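Local structure of uncharacterized protein (Staphylococcus aureus subsp. aureus Mu50, 4QPV) at residues K48-K53 / S101-D106; N93-F98 / T165-F170; K135-N140 / N253-L258; T228-T233 / S265-N270; D243-L248 / V284-H289. The protein is of unknown function but belongs to the DUF1672 family, with a fold built on a repeat of a kinked helix and three beta strands. One frame throughout, in Å; residues are numbered along the deposited sequence. Where two conformers were deposited one is given.

Interaction 1: K48-K53 / S101-D106; sequences KDKIAK and SIIESD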
# COMPACT_ATOMS: atom_id res chain seq x y z
N LYS A 48 -7.68 0.56 -22.16
CA LYS A 48 -7.05 1.21 -21.02
C LYS A 48 -7.94 2.34 -20.46
O LYS A 48 -8.20 2.32 -19.27
CB LYS A 48 -5.67 1.74 -21.43
CG LYS A 48 -4.88 2.42 -20.32
CD LYS A 48 -3.67 3.15 -20.89
CE LYS A 48 -2.96 4.00 -19.86
NZ LYS A 48 -1.98 4.93 -20.49
N ASP A 49 -8.43 3.28 -21.30
CA ASP A 49 -9.25 4.40 -20.80
C ASP A 49 -10.59 3.95 -20.19
O ASP A 49 -10.98 4.43 -19.13
CB ASP A 49 -9.51 5.44 -21.91
CG ASP A 49 -8.24 6.16 -22.38
OD1 ASP A 49 -7.20 6.06 -21.69
OD2 ASP A 49 -8.29 6.79 -23.45
N LYS A 50 -11.29 3.05 -20.86
CA LYS A 50 -12.58 2.56 -20.36
C LYS A 50 -12.38 1.81 -19.05
O LYS A 50 -13.13 2.02 -18.11
CB LYS A 50 -13.26 1.64 -21.40
CG LYS A 50 -14.59 1.00 -20.95
CD LYS A 50 -15.69 2.06 -20.77
CE LYS A 50 -17.06 1.43 -20.78
NZ LYS A 50 -18.12 2.45 -21.00
N ILE A 51 -11.35 0.95 -19.00
CA ILE A 51 -11.11 0.13 -17.80
C ILE A 51 -10.73 1.06 -16.63
O ILE A 51 -11.25 0.88 -15.51
CB ILE A 51 -10.06 -0.99 -18.06
CG1 ILE A 51 -10.59 -2.03 -19.08
CG2 ILE A 51 -9.66 -1.68 -16.74
CD1 ILE A 51 -9.42 -2.88 -19.78
N ALA A 52 -9.88 2.07 -16.90
CA ALA A 52 -9.48 3.06 -15.89
C ALA A 52 -10.71 3.80 -15.34
O ALA A 52 -10.86 3.91 -14.12
CB ALA A 52 -8.49 4.06 -16.49
N LYS A 53 -11.62 4.23 -16.24
CA LYS A 53 -12.86 4.92 -15.87
C LYS A 53 -13.74 4.03 -14.99
O LYS A 53 -14.27 4.51 -13.98
CB LYS A 53 -13.62 5.36 -17.16
CG LYS A 53 -14.96 6.04 -16.88
CD LYS A 53 -15.57 6.72 -18.10
CE LYS A 53 -16.18 5.76 -19.10
NZ LYS A 53 -16.97 6.49 -20.13
N SER A 101 -15.94 -8.15 -19.66
CA SER A 101 -17.30 -7.60 -19.79
C SER A 101 -17.47 -6.23 -19.08
O SER A 101 -18.51 -5.59 -19.26
CB SER A 101 -18.34 -8.59 -19.26
OG SER A 101 -18.17 -8.76 -17.86
N ILE A 102 -16.47 -5.77 -18.33
CA ILE A 102 -16.50 -4.45 -17.68
C ILE A 102 -16.69 -3.29 -18.71
O ILE A 102 -17.24 -2.26 -18.35
CB ILE A 102 -15.26 -4.19 -16.77
CG1 ILE A 102 -15.53 -3.02 -15.78
CG2 ILE A 102 -13.97 -3.97 -17.59
CD1 ILE A 102 -16.64 -3.26 -14.73
N ILE A 103 -16.27 -3.49 -19.97
CA ILE A 103 -16.41 -2.45 -21.01
C ILE A 103 -17.85 -2.30 -21.52
O ILE A 103 -18.13 -1.37 -22.28
CB ILE A 103 -15.46 -2.77 -22.21
CG1 ILE A 103 -15.89 -4.05 -23.00
CG2 ILE A 103 -13.96 -2.82 -21.78
CD1 ILE A 103 -15.25 -4.17 -24.43
N GLU A 104 -18.74 -3.23 -21.15
CA GLU A 104 -20.10 -3.29 -21.71
C GLU A 104 -21.08 -2.23 -21.21
O GLU A 104 -22.09 -2.00 -21.87
CB GLU A 104 -20.70 -4.67 -21.46
CG GLU A 104 -20.01 -5.78 -22.25
CD GLU A 104 -20.59 -7.16 -22.04
OE1 GLU A 104 -21.67 -7.28 -21.43
OE2 GLU A 104 -19.94 -8.14 -22.48
N SER A 105 -20.80 -1.58 -20.08
CA SER A 105 -21.75 -0.63 -19.51
C SER A 105 -21.07 0.48 -18.70
O SER A 105 -19.88 0.42 -18.44
CB SER A 105 -22.71 -1.40 -18.59
OG SER A 105 -23.66 -0.57 -17.95
N ASP A 106 -21.86 1.49 -18.28
CA ASP A 106 -21.41 2.52 -17.34
C ASP A 106 -22.32 2.48 -16.11
O ASP A 106 -22.23 3.36 -15.25
CB ASP A 106 -21.36 3.91 -17.98
CG ASP A 106 -20.34 4.02 -19.08
OD1 ASP A 106 -19.15 3.74 -18.81
OD2 ASP A 106 -20.74 4.31 -20.22
O HOH W 1 -20.01 0.76 -22.24
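Lys50 and Ile103 join the start of helix 48-63 to the 3-10 turn after strand 90-98, and the motif at their outer end is a salt-bridge network. The close-packed part lies inward. Ile51 sets CG1 4.2 Å from CG2 of Ile102 and also rests on Phe43 of helix 38-46 and on Val72, Val79 and Val81 of the three-stranded antiparallel sheet. Between interior and surface runs the Lys50 chain, whose CG, anti to the backbone N (chi1 177°), passes 4.0 Å from CG2 of Ile103 as the two side chains cross at about a right angle. The solvent side is looser and ionic. Lys53 NZ reaches Asp106 OD1 in a long salt bridge, at 3.7 Å, while Lys50 NZ both donates to a water that in turn donates to Ile103 O and pairs with the same carboxylate. That last bond is short, with Lys50 NZ 2.7 Å from Asp106 OD1 on its syn side, 32° out of the carboxylate plane.

Interaction 2: N93-F98 / T165-F170; sequences NASIPF and TQNSGF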
# COMPACT_ATOMS: atom_id res chain seq x y z
N ASN A 93 -3.02 3.08 -2.13
CA ASN A 93 -2.98 2.43 -3.43
C ASN A 93 -3.69 1.11 -3.29
O ASN A 93 -3.57 0.45 -2.25
CB ASN A 93 -1.57 2.25 -3.96
CG ASN A 93 -1.03 3.53 -4.54
OD1 ASN A 93 -0.83 4.52 -3.83
ND2 ASN A 93 -0.83 3.55 -5.84
N ALA A 94 -4.48 0.75 -4.29
CA ALA A 94 -5.25 -0.48 -4.26
C ALA A 94 -5.44 -0.98 -5.66
O ALA A 94 -5.07 -0.27 -6.61
CB ALA A 94 -6.62 -0.20 -3.61
N SER A 95 -6.00 -2.18 -5.82
CA SER A 95 -6.32 -2.70 -7.15
C SER A 95 -7.60 -3.48 -7.11
O SER A 95 -7.99 -4.02 -6.06
CB SER A 95 -5.17 -3.53 -7.74
OG SER A 95 -5.13 -4.83 -7.17
N ILE A 96 -8.26 -3.55 -8.27
CA ILE A 96 -9.52 -4.27 -8.41
C ILE A 96 -9.48 -5.11 -9.69
O ILE A 96 -9.16 -4.55 -10.74
CB ILE A 96 -10.75 -3.30 -8.36
CG1 ILE A 96 -12.10 -4.05 -8.45
CG2 ILE A 96 -10.67 -2.17 -9.40
CD1 ILE A 96 -12.50 -4.83 -7.19
N PRO A 97 -9.82 -6.42 -9.65
CA PRO A 97 -9.87 -7.17 -10.91
C PRO A 97 -11.23 -6.99 -11.57
O PRO A 97 -12.24 -6.75 -10.89
CB PRO A 97 -9.65 -8.61 -10.45
CG PRO A 97 -10.27 -8.67 -9.08
CD PRO A 97 -10.20 -7.28 -8.49
N PHE A 98 -11.28 -7.13 -12.90
CA PHE A 98 -12.53 -7.10 -13.65
C PHE A 98 -12.55 -8.15 -14.72
O PHE A 98 -11.49 -8.47 -15.27
CB PHE A 98 -12.72 -5.74 -14.35
CG PHE A 98 -12.99 -4.52 -13.52
CD1 PHE A 98 -14.07 -4.49 -12.64
CD2 PHE A 98 -12.28 -3.34 -13.73
CE1 PHE A 98 -14.37 -3.32 -11.92
CE2 PHE A 98 -12.63 -2.17 -13.07
CZ PHE A 98 -13.68 -2.16 -12.17
N THR A 165 2.83 -0.78 -9.29
CA THR A 165 2.89 -2.22 -9.02
C THR A 165 2.39 -2.67 -7.64
O THR A 165 2.36 -3.87 -7.39
CB THR A 165 4.34 -2.74 -9.22
OG1 THR A 165 5.19 -2.36 -8.12
CG2 THR A 165 4.96 -2.29 -10.55
N GLN A 166 2.08 -1.73 -6.75
CA GLN A 166 1.69 -2.08 -5.37
C GLN A 166 0.24 -1.70 -5.11
O GLN A 166 -0.27 -0.76 -5.72
CB GLN A 166 2.65 -1.41 -4.36
CG GLN A 166 4.16 -1.72 -4.64
CD GLN A 166 4.52 -3.19 -4.45
OE1 GLN A 166 4.23 -3.81 -3.41
NE2 GLN A 166 5.16 -3.78 -5.44
N ASN A 167 -0.42 -2.46 -4.21
CA ASN A 167 -1.86 -2.33 -3.98
C ASN A 167 -2.28 -2.76 -2.57
O ASN A 167 -3.37 -3.30 -2.39
CB ASN A 167 -2.57 -3.26 -5.03
CG ASN A 167 -2.21 -4.73 -4.91
OD1 ASN A 167 -1.43 -5.16 -4.05
ND2 ASN A 167 -2.79 -5.56 -5.77
N SER A 168 -1.41 -2.54 -1.57
CA SER A 168 -1.72 -3.03 -0.21
C SER A 168 -2.40 -2.00 0.69
O SER A 168 -2.84 -2.34 1.79
CB SER A 168 -0.43 -3.48 0.47
OG SER A 168 0.49 -2.40 0.54
N GLY A 169 -2.44 -0.76 0.25
CA GLY A 169 -2.99 0.34 1.02
C GLY A 169 -2.04 1.51 1.01
O GLY A 169 -1.34 1.72 -0.00
N PHE A 170 -1.97 2.27 2.11
CA PHE A 170 -1.04 3.40 2.18
C PHE A 170 0.39 2.89 2.03
O PHE A 170 0.79 1.95 2.71
CB PHE A 170 -1.16 4.23 3.50
CG PHE A 170 -0.11 5.33 3.50
CD1 PHE A 170 -0.32 6.51 2.79
CD2 PHE A 170 1.13 5.14 4.11
CE1 PHE A 170 0.69 7.48 2.70
CE2 PHE A 170 2.12 6.12 4.04
CZ PHE A 170 1.89 7.28 3.33
O HOH W 2 -5.87 -3.74 -3.21
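Ser95 and Asn167 meet through their polar ends, the serine hydroxyl receiving an N-H of the amide. In the Asn167 side chain OD1 eclipses CA (chi2 0°), which leaves ND2 on the far side, 2.8 Å from Ser95 OG. The N-H points at the oxygen with an angle of 154°, and the hydroxyl is tilted 17° from the amide plane. In both residues the first torsion sets the polar branch between the backbone N and the carbonyl carbon. Ser95 OG has a second partner in Glu80 OE2, so the hydroxyl links the amide to a carboxylate of strand 78-87. Behind the amide, Asn167 CB lies against the backbone, 3.7 Å from Ala94 C, while the Ala94 methyl points the other way, toward Phe59 and Leu121. Here the edge strand 90-98 of the three-stranded antiparallel sheet gains an irregular neighbour: Asn93 and Gly169 form a single antiparallel bridge, a hydrogen-bonded pair. Asn93 N donates to Gly169 O at 3.0 Å, nearly straight at the hydrogen but from well above the carbonyl plane. The backbone of Gly169 takes a conformation in which a CB would press on the preceding carbonyl oxygen. Farther along, a water accepts from Ser95 N at 3.0 Å and donates to Asn167 O at 2.7 Å, so that it bridges the two backbones.

Interaction 3: K135-N140 / N253-L258; sequences KEELDN and NIPHDL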
# COMPACT_ATOMS: atom_id res chain seq x y z
N LYS A 135 -1.40 11.18 10.30
CA LYS A 135 -0.69 11.83 9.19
C LYS A 135 0.62 12.51 9.61
O LYS A 135 1.66 12.21 9.03
CB LYS A 135 -1.60 12.84 8.47
CG LYS A 135 -0.99 13.39 7.19
CD LYS A 135 -1.90 14.39 6.47
CE LYS A 135 -1.51 14.58 5.03
NZ LYS A 135 -0.08 14.97 4.87
N GLU A 136 0.57 13.45 10.56
CA GLU A 136 1.76 14.19 10.97
C GLU A 136 2.90 13.26 11.40
O GLU A 136 4.03 13.46 10.95
CB GLU A 136 1.43 15.18 12.10
CG GLU A 136 2.60 16.06 12.51
CD GLU A 136 2.28 17.25 13.40
OE1 GLU A 136 1.10 17.40 13.81
OE2 GLU A 136 3.20 18.05 13.68
N GLU A 137 2.61 12.27 12.28
CA GLU A 137 3.56 11.26 12.78
C GLU A 137 4.16 10.44 11.65
O GLU A 137 5.36 10.17 11.63
CB GLU A 137 2.82 10.27 13.70
CG GLU A 137 2.81 10.53 15.18
CD GLU A 137 2.07 9.43 15.91
OE1 GLU A 137 1.44 8.55 15.25
OE2 GLU A 137 2.11 9.45 17.15
N LEU A 138 3.29 9.97 10.75
CA LEU A 138 3.74 9.12 9.64
C LEU A 138 4.60 9.95 8.66
O LEU A 138 5.63 9.45 8.21
CB LEU A 138 2.53 8.45 8.95
CG LEU A 138 1.90 7.32 9.79
CD1 LEU A 138 0.51 6.94 9.25
CD2 LEU A 138 2.82 6.08 9.82
N ASP A 139 4.22 11.21 8.38
CA ASP A 139 5.03 12.09 7.53
C ASP A 139 6.39 12.36 8.19
O ASP A 139 7.41 12.38 7.51
CB ASP A 139 4.28 13.39 7.22
CG ASP A 139 3.06 13.21 6.31
OD1 ASP A 139 2.91 12.10 5.71
OD2 ASP A 139 2.31 14.20 6.13
N ASN A 140 6.43 12.48 9.54
CA ASN A 140 7.71 12.64 10.24
C ASN A 140 8.57 11.40 10.06
O ASN A 140 9.78 11.53 9.88
CB ASN A 140 7.52 12.91 11.71
CG ASN A 140 6.98 14.27 12.01
OD1 ASN A 140 7.11 15.22 11.21
ND2 ASN A 140 6.35 14.39 13.17
N ASN A 253 8.90 12.51 17.59
CA ASN A 253 7.83 12.90 16.67
C ASN A 253 7.34 11.79 15.71
O ASN A 253 6.45 12.06 14.89
CB ASN A 253 8.28 14.13 15.88
CG ASN A 253 9.45 13.91 14.95
OD1 ASN A 253 10.26 12.98 15.10
ND2 ASN A 253 9.61 14.81 13.98
N ILE A 254 7.87 10.56 15.81
CA ILE A 254 7.45 9.48 14.92
C ILE A 254 6.35 8.60 15.60
O ILE A 254 6.04 8.84 16.78
CB ILE A 254 8.66 8.67 14.37
CG1 ILE A 254 9.40 7.88 15.48
CG2 ILE A 254 9.60 9.56 13.54
CD1 ILE A 254 10.27 6.66 14.88
N PRO A 255 5.74 7.60 14.89
CA PRO A 255 4.61 6.86 15.48
C PRO A 255 4.96 5.84 16.58
O PRO A 255 4.87 4.62 16.37
CB PRO A 255 3.96 6.18 14.27
CG PRO A 255 4.49 6.92 13.07
CD PRO A 255 5.89 7.25 13.47
N HIS A 256 5.20 6.35 17.80
CA HIS A 256 5.38 5.52 19.00
C HIS A 256 4.11 4.72 19.31
O HIS A 256 4.21 3.60 19.80
CB HIS A 256 5.74 6.40 20.20
CG HIS A 256 7.16 6.87 20.16
ND1 HIS A 256 8.11 6.38 21.03
CD2 HIS A 256 7.74 7.79 19.35
CE1 HIS A 256 9.24 7.00 20.72
NE2 HIS A 256 9.06 7.86 19.72
N ASP A 257 2.92 5.29 19.02
CA ASP A 257 1.62 4.65 19.29
C ASP A 257 1.22 3.61 18.21
O ASP A 257 0.16 2.99 18.35
CB ASP A 257 0.51 5.72 19.43
CG ASP A 257 0.31 6.64 18.23
OD1 ASP A 257 1.01 6.44 17.20
OD2 ASP A 257 -0.53 7.55 18.32
N LEU A 258 2.04 3.40 17.15
CA LEU A 258 1.74 2.36 16.16
C LEU A 258 2.71 1.20 16.32
O LEU A 258 3.69 1.32 17.04
CB LEU A 258 1.80 2.91 14.70
CG LEU A 258 0.87 4.08 14.35
CD1 LEU A 258 0.98 4.45 12.87
CD2 LEU A 258 -0.59 3.77 14.71
O HOH W 3 4.56 11.02 18.27
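Glu137 and Asp257 set two carboxylates against each other, with Glu137 OE1 just 2.9 Å from Asp257 OD1 and the carboxylate planes 77° apart. Such closeness of like charges would be expected to raise the proton affinity of the pair; Glu137 OE1 also has a weak hydrogen bond with His134 ND1, and a water lies 3.1 Å from Glu137 OE2 and 3.0 Å from Ile254 O. The hydrogen bonding across the contact comes from Asn140, whose ND2 donates to Asn253 O at 2.9 Å along an almost straight path, with the acceptor in the amide plane while the donor stands 36° above the carbonyl plane. The side-chain amides of Asn140 and Asn253 are stacked as well, 27° from parallel. In van der Waals packing, Pro255 and Glu137 slide past each other in opposite directions. The apolar contacts belong to Leu138, whose CD2 reaches Pro255 CG at 3.7 Å and Leu258 CD1 at 3.9 Å, crossing both residues at about a right angle. Two tight turns shape the partner segment: an inverse gamma turn centred on Pro255, with His256 N bonded to Ile254 O, then a type I turn from Pro255 to Leu258. Helix 135-147 thus receives the connection between helix 234-249 and strand 259-265: Pro255 rests on Leu141, Ile254 on Val144, and both Leu138 and Leu258 on Val221 of strand 220-227.

Interaction 4: T228-T233 / S265-N270; sequences TKDNFT and SNKYIN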
# COMPACT_ATOMS: atom_id res chain seq x y z
N THR A 228 22.22 -0.87 -0.21
CA THR A 228 23.04 -0.42 -1.35
C THR A 228 24.37 -1.19 -1.36
O THR A 228 25.20 -0.96 -2.24
CB THR A 228 23.28 1.11 -1.33
OG1 THR A 228 23.97 1.46 -0.14
CG2 THR A 228 21.99 1.92 -1.47
N LYS A 229 24.58 -2.11 -0.40
CA LYS A 229 25.79 -2.96 -0.33
C LYS A 229 25.81 -3.95 -1.48
O LYS A 229 24.80 -4.62 -1.71
CB LYS A 229 25.87 -3.76 0.98
CG LYS A 229 25.93 -2.94 2.25
CD LYS A 229 25.93 -3.87 3.45
CE LYS A 229 26.07 -3.13 4.76
NZ LYS A 229 26.19 -4.08 5.90
N ASP A 230 26.96 -4.12 -2.13
CA ASP A 230 27.09 -5.13 -3.19
C ASP A 230 27.06 -6.54 -2.57
O ASP A 230 26.61 -7.48 -3.21
CB ASP A 230 28.39 -4.93 -3.99
CG ASP A 230 28.63 -3.53 -4.53
OD1 ASP A 230 27.68 -2.94 -5.10
OD2 ASP A 230 29.77 -3.03 -4.40
N ASN A 231 27.47 -6.65 -1.30
CA ASN A 231 27.61 -7.91 -0.58
C ASN A 231 26.67 -8.02 0.64
O ASN A 231 27.07 -8.59 1.66
CB ASN A 231 29.08 -8.02 -0.11
CG ASN A 231 29.52 -6.93 0.85
OD1 ASN A 231 28.87 -5.88 1.02
ND2 ASN A 231 30.62 -7.15 1.54
N PHE A 232 25.44 -7.51 0.54
CA PHE A 232 24.49 -7.60 1.64
C PHE A 232 24.28 -9.04 2.12
O PHE A 232 24.07 -9.93 1.31
CB PHE A 232 23.11 -7.02 1.23
CG PHE A 232 21.98 -7.29 2.20
CD1 PHE A 232 21.72 -6.42 3.26
CD2 PHE A 232 21.19 -8.43 2.08
CE1 PHE A 232 20.67 -6.66 4.14
CE2 PHE A 232 20.15 -8.68 2.98
CZ PHE A 232 19.90 -7.80 4.01
N THR A 233 24.27 -9.24 3.44
CA THR A 233 23.86 -10.49 4.08
C THR A 233 23.06 -10.12 5.31
O THR A 233 23.23 -9.02 5.83
CB THR A 233 25.04 -11.42 4.43
OG1 THR A 233 25.77 -10.87 5.53
CG2 THR A 233 25.95 -11.78 3.24
N SER A 265 16.47 -5.66 2.90
CA SER A 265 16.85 -6.79 2.06
C SER A 265 18.02 -6.40 1.13
O SER A 265 18.53 -5.28 1.22
CB SER A 265 15.65 -7.26 1.24
OG SER A 265 15.21 -6.22 0.37
N ASN A 266 18.36 -7.26 0.16
CA ASN A 266 19.42 -6.92 -0.79
C ASN A 266 18.89 -5.85 -1.80
O ASN A 266 17.72 -5.44 -1.72
CB ASN A 266 20.00 -8.17 -1.47
CG ASN A 266 19.10 -8.87 -2.46
OD1 ASN A 266 18.11 -8.31 -2.97
ND2 ASN A 266 19.45 -10.11 -2.80
N LYS A 267 19.75 -5.38 -2.72
CA LYS A 267 19.41 -4.27 -3.61
C LYS A 267 18.48 -4.62 -4.77
O LYS A 267 18.13 -3.73 -5.54
CB LYS A 267 20.72 -3.67 -4.20
CG LYS A 267 21.48 -4.58 -5.15
CD LYS A 267 22.67 -3.86 -5.81
CE LYS A 267 23.86 -3.66 -4.89
NZ LYS A 267 25.00 -3.03 -5.60
N TYR A 268 18.10 -5.90 -4.91
CA TYR A 268 17.36 -6.34 -6.09
C TYR A 268 15.87 -6.48 -5.91
O TYR A 268 15.38 -6.61 -4.80
CB TYR A 268 17.92 -7.68 -6.59
CG TYR A 268 19.38 -7.59 -6.96
CD1 TYR A 268 19.78 -6.99 -8.16
CD2 TYR A 268 20.37 -8.07 -6.11
CE1 TYR A 268 21.13 -6.88 -8.49
CE2 TYR A 268 21.72 -7.98 -6.44
CZ TYR A 268 22.10 -7.38 -7.64
OH TYR A 268 23.43 -7.29 -7.97
N ILE A 269 15.15 -6.46 -7.03
CA ILE A 269 13.70 -6.61 -7.05
C ILE A 269 13.32 -7.42 -8.28
O ILE A 269 13.87 -7.23 -9.36
CB ILE A 269 12.94 -5.24 -6.97
CG1 ILE A 269 11.40 -5.43 -6.72
CG2 ILE A 269 13.20 -4.34 -8.19
CD1 ILE A 269 11.00 -6.00 -5.31
N ASN A 270 12.38 -8.35 -8.10
CA ASN A 270 11.86 -9.16 -9.20
C ASN A 270 11.00 -8.24 -10.09
O ASN A 270 10.03 -7.67 -9.59
CB ASN A 270 11.06 -10.33 -8.64
CG ASN A 270 10.63 -11.32 -9.68
OD1 ASN A 270 9.75 -11.05 -10.50
ND2 ASN A 270 11.22 -12.48 -9.65
O HOH W 4 22.52 -6.13 -2.24
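Phe232 lays one face of its ring over the peptide link between Ser265 and Asn266, so that across this contact the ring packs mainly on backbone. Ser265 C stands 3.6 Å above the ring plane of Phe232 and Asn266 N 3.5 Å above it, both offset toward the rim. The ring is carried there by a CG anti to the backbone N (chi1 169°), and Asn266 CB adds a contact with CD2 of Phe232 at 3.8 Å. On the exposed side the joining force is ionic. Lys267 bends at chi3 (75°), which brings CE to 3.5 Å from Lys229 O, and its NZ then donates to Asp230 OD1 at 2.7 Å through the anti lone pair, away from the other oxygen. A water between the segments donates to Lys229 O at 2.8 Å and accepts from Lys267 N at 2.9 Å. Asn266 forms an Asx turn, OD1 accepting from Tyr268 N, and Lys279 NZ is a further donor to that oxygen. In the other segment, residues 229-232 form a type I turn just before Thr233, the N-cap of helix 234-249. The first segment follows strand 220-227 and the second starts on the last residue of strand 259-265; these strands are parallel neighbours joined through that helix, the topology of a beta-alpha-beta crossover.

Interaction 5: D243-L248 / V284-H289; sequences DFSEVL and VGVFNH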
# COMPACT_ATOMS: atom_id res chain seq x y z
N ASP A 243 21.06 -0.77 15.34
CA ASP A 243 21.46 0.59 15.67
C ASP A 243 20.45 1.61 15.12
O ASP A 243 20.06 2.51 15.85
CB ASP A 243 22.87 0.89 15.16
CG ASP A 243 23.36 2.24 15.63
OD1 ASP A 243 23.47 2.44 16.87
OD2 ASP A 243 23.66 3.10 14.77
N PHE A 244 19.98 1.43 13.88
CA PHE A 244 18.98 2.32 13.33
C PHE A 244 17.68 2.22 14.17
O PHE A 244 17.11 3.26 14.45
CB PHE A 244 18.74 2.00 11.84
CG PHE A 244 17.83 2.95 11.08
CD1 PHE A 244 17.69 4.28 11.48
CD2 PHE A 244 17.17 2.54 9.93
CE1 PHE A 244 16.88 5.16 10.76
CE2 PHE A 244 16.35 3.42 9.21
CZ PHE A 244 16.22 4.73 9.63
N SER A 245 17.26 1.01 14.62
CA SER A 245 16.06 0.89 15.49
C SER A 245 16.25 1.72 16.77
O SER A 245 15.33 2.44 17.17
CB SER A 245 15.80 -0.56 15.86
OG SER A 245 14.73 -0.63 16.79
N GLU A 246 17.44 1.65 17.37
CA GLU A 246 17.73 2.43 18.58
C GLU A 246 17.63 3.94 18.31
O GLU A 246 17.04 4.65 19.12
CB GLU A 246 19.11 2.07 19.17
CG GLU A 246 19.13 0.64 19.72
CD GLU A 246 18.04 0.31 20.73
OE1 GLU A 246 17.89 1.05 21.72
OE2 GLU A 246 17.31 -0.69 20.51
N VAL A 247 18.13 4.40 17.15
CA VAL A 247 18.03 5.80 16.73
C VAL A 247 16.52 6.20 16.61
O VAL A 247 16.10 7.20 17.20
CB VAL A 247 18.82 6.04 15.42
CG1 VAL A 247 18.48 7.40 14.78
CG2 VAL A 247 20.31 5.91 15.66
N LEU A 248 15.72 5.38 15.93
CA LEU A 248 14.28 5.60 15.73
C LEU A 248 13.51 5.69 17.06
O LEU A 248 12.67 6.59 17.21
CB LEU A 248 13.69 4.50 14.82
CG LEU A 248 14.18 4.53 13.38
CD1 LEU A 248 13.73 3.31 12.61
CD2 LEU A 248 13.73 5.82 12.67
N VAL A 284 13.80 -6.01 12.37
CA VAL A 284 14.09 -5.51 13.72
C VAL A 284 12.88 -4.70 14.19
O VAL A 284 12.46 -3.76 13.51
CB VAL A 284 15.40 -4.69 13.83
CG1 VAL A 284 15.58 -4.13 15.23
CG2 VAL A 284 16.62 -5.51 13.42
N GLY A 285 12.33 -5.06 15.36
CA GLY A 285 11.21 -4.33 15.93
C GLY A 285 11.64 -2.94 16.37
O GLY A 285 12.76 -2.75 16.84
N VAL A 286 10.77 -1.93 16.15
CA VAL A 286 11.03 -0.57 16.60
C VAL A 286 10.04 -0.29 17.75
O VAL A 286 10.47 -0.07 18.89
CB VAL A 286 10.97 0.50 15.47
CG1 VAL A 286 11.23 1.90 16.04
CG2 VAL A 286 11.96 0.17 14.34
N PHE A 287 8.73 -0.34 17.45
CA PHE A 287 7.66 -0.17 18.44
C PHE A 287 6.70 -1.33 18.34
O PHE A 287 6.32 -1.71 17.24
CB PHE A 287 6.89 1.16 18.23
CG PHE A 287 7.76 2.39 18.19
CD1 PHE A 287 8.59 2.72 19.26
CD2 PHE A 287 7.74 3.23 17.08
CE1 PHE A 287 9.39 3.85 19.22
CE2 PHE A 287 8.55 4.37 17.04
CZ PHE A 287 9.37 4.67 18.11
N ASN A 288 6.30 -1.90 19.48
CA ASN A 288 5.35 -3.02 19.45
C ASN A 288 4.38 -2.93 20.62
O ASN A 288 4.79 -2.65 21.74
CB ASN A 288 6.07 -4.37 19.43
CG ASN A 288 5.17 -5.48 18.95
OD1 ASN A 288 4.56 -6.20 19.74
ND2 ASN A 288 5.03 -5.61 17.63
N HIS A 289 3.09 -3.16 20.34
CA HIS A 289 2.03 -3.03 21.33
C HIS A 289 1.25 -4.34 21.56
O HIS A 289 0.25 -4.32 22.27
CB HIS A 289 1.07 -1.90 20.90
CG HIS A 289 1.75 -0.58 20.72
ND1 HIS A 289 1.97 0.27 21.79
CD2 HIS A 289 2.29 -0.03 19.61
CE1 HIS A 289 2.61 1.32 21.29
NE2 HIS A 289 2.82 1.18 19.98
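Ser245 and Val286 mark the closest backbone approach, with their CA atoms 5.4 Å apart where helix 234-249 passes strand 282-285. The chain turns a corner at Val286, and Val286 and Phe287 both face Val260 in a classic beta bulge. From the helix, Ser245 holds OG anti to its backbone N (chi1 175°) and donates to Gly285 O at 2.9 Å, tilted 23° from the carbonyl plane. Its CB touches Val284 CG1 at 3.6 Å. One turn on, Leu248 crosses Val286 at about a right angle, with Leu248 CB 3.8 Å from Val286 CG1. That same methyl stands 3.7 Å above the Phe287 ring, over its centre, while Phe287 CZ comes to 3.9 Å from Leu248 O. Between helix and strand the chemistry is thus mainly aliphatic, and it implies that the buried serine hydroxyl is provided for by the Gly285 carbonyl, a single polar tie set beside valine and leucine side chains.

Overall arrangement
The five contacts spread across one chain, and no active site or ligand is known to relate them to. Interaction 2 lies nearest the middle, about 7 Å from the chain centre. It touches interaction 1 through Ile51 O and Phe98 CE2, 4.1 Å apart, since strand 90-98 of interaction 2 leads into the loop that carries 101-106. Interactions 3 and 5 form the second touching pair, with centres about 13 Å apart and a probable hydrogen bond of 2.8 Å between His256 O and His289 NE2. Helix 234-249 links interactions 4 and 5, whose centres are about 21 Å apart. Interactions 1 and 5, on opposite sides of the chain centre, are separated by about 45 Å between centres.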